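Local coordinates for acetyl xylan esterase II (Penicillium purpurogenum, PDB 1G66), which probably removes acetyl groups from acetylated xylan as a serine esterase of the cutinase family, within the alpha/beta-hydrolase clan, at residues Q108-T111 against V115-S118. Residues are numbered along the deposited sequence; the frame is centred on the assembly and turned at random.
Sequences QGYT and VQLS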
loop_
_atom_site.group_PDB
_atom_site.type_symbol
_atom_site.label_atom_id
_atom_site.label_comp_id
_atom_site.label_asym_id
_atom_site.label_seq_id
_atom_site.Cartn_x
_atom_site.Cartn_y
_atom_site.Cartn_z
ATOM N N GLN A 108 6.404 -15.056 -0.302
ATOM C CA GLN A 108 7.132 -14.529 -1.432
ATOM C C GLN A 108 8.638 -14.639 -1.271
ATOM O O GLN A 108 9.400 -14.129 -2.101
ATOM C CB GLN A 108 6.707 -13.061 -1.670
ATOM C CG GLN A 108 5.231 -12.935 -1.932
ATOM C CD GLN A 108 4.747 -13.783 -3.029
ATOM O OE1 GLN A 108 3.522 -14.203 -3.011
ATOM N NE2 GLN A 108 5.509 -14.093 -4.003
ATOM N N GLY A 109 9.085 -15.313 -0.202
ATOM C CA GLY A 109 10.533 -15.421 -0.012
ATOM C C GLY A 109 11.191 -14.148 0.440
ATOM O O GLY A 109 12.402 -14.016 0.298
ATOM N N TYR A 110 10.436 -13.176 0.936
ATOM C CA TYR A 110 11.010 -11.918 1.443
ATOM C C TYR A 110 11.240 -12.111 2.920
ATOM O O TYR A 110 10.312 -12.047 3.723
ATOM C CB TYR A 110 10.143 -10.707 1.097
ATOM C CG TYR A 110 10.893 -9.455 1.396
ATOM C CD1 TYR A 110 11.672 -8.867 0.437
ATOM C CD2 TYR A 110 10.800 -8.844 2.628
ATOM C CE1 TYR A 110 12.387 -7.727 0.624
ATOM C CE2 TYR A 110 11.557 -7.704 2.889
ATOM C CZ TYR A 110 12.320 -7.139 1.890
ATOM O OH TYR A 110 13.045 -6.015 2.168
ATOM N N THR A 111 12.510 -12.457 3.219
ATOM C CA THR A 111 12.816 -13.034 4.509
ATOM C C THR A 111 13.086 -12.003 5.590
ATOM O O THR A 111 12.978 -12.391 6.785
ATOM C CB THR A 111 14.029 -13.969 4.414
ATOM O OG1 THR A 111 15.183 -13.183 4.082
ATOM C CG2 THR A 111 13.752 -15.075 3.361
ATOM N N VAL A 115 11.154 -3.567 9.451
ATOM C CA VAL A 115 10.568 -2.421 8.743
ATOM C C VAL A 115 11.613 -1.898 7.814
ATOM O O VAL A 115 12.783 -1.742 8.199
ATOM C CB VAL A 115 10.094 -1.401 9.784
ATOM C CG1 VAL A 115 9.700 -0.072 9.120
ATOM C CG2 VAL A 115 8.968 -1.942 10.629
ATOM N N GLN A 116 11.226 -1.586 6.574
ATOM C CA GLN A 116 12.185 -1.151 5.552
ATOM C C GLN A 116 12.261 0.347 5.426
ATOM O O GLN A 116 13.295 0.859 4.957
ATOM C CB GLN A 116 11.888 -1.830 4.212
ATOM C CG GLN A 116 11.980 -3.323 4.276
ATOM C CD GLN A 116 13.371 -3.774 4.590
ATOM O OE1 GLN A 116 13.580 -4.495 5.630
ATOM N NE2 GLN A 116 14.290 -3.417 3.778
ATOM N N LEU A 117 11.213 1.056 5.801
ATOM C CA LEU A 117 11.322 2.506 5.923
ATOM C C LEU A 117 12.256 2.832 7.068
ATOM O O LEU A 117 12.295 2.118 8.073
ATOM C CB LEU A 117 9.965 3.124 6.192
ATOM C CG LEU A 117 8.936 2.953 5.098
ATOM C CD1 LEU A 117 7.719 3.825 5.422
ATOM C CD2 LEU A 117 9.483 3.204 3.725
ATOM N N SER A 118 13.003 3.917 6.917
ATOM C CA SER A 118 13.829 4.423 8.017
ATOM C C SER A 118 12.958 4.932 9.166
ATOM O O SER A 118 11.771 5.186 9.005
ATOM C CB SER A 118 14.671 5.558 7.513
ATOM O OG SER A 118 13.847 6.720 7.288
#
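Tyr110 and Gln116 face each other from two irregular pieces of one loop, their CA atoms, the closest pair between 108-111 and 115-118, 11.6 Å apart. At that spacing the backbones do not meet, and the gap is spanned by two long side chains reaching from opposite directions. Gly109, with positive phi, and Tyr110 together face Asp105 in a geometry that fits a G1 beta bulge. With CG anti to the backbone N (chi1 -169°), the Tyr110 ring extends toward 115-118 and presents its hydroxyl end. Gln116 answers with a folded side chain: CG lies beside its own backbone N, and a bend at chi2 (-64°) turns the amide across the end of the phenol. Tyr110 OH sits 3.3 Å from Gln116 CD, with Gln116 CG also close to the hydroxyl. The amide carbon lies off the ring edge, near the ring plane; the amide plane stands nearly perpendicular to the ring (80°), which meets it with its hydroxyl-bearing edge. The contact is small, burying 73 Å² in total, and lies near the surface. Helix 57-78 backs both partners through Ile65, with Ala69 also touching Gln116, and Val98 of helix 91-101 packs against Tyr110. Farther along, the Asn73 side chain of helix 57-78 hydrogen-bonds to Gln116 O through ND2 and to Ser118 N through OD1, and Ser118 N-caps helix 119-124, which leads into strand 125-131 of the parallel sheet; the pair lies within the loop between helices 91-101 and 119-124, against helix 57-78.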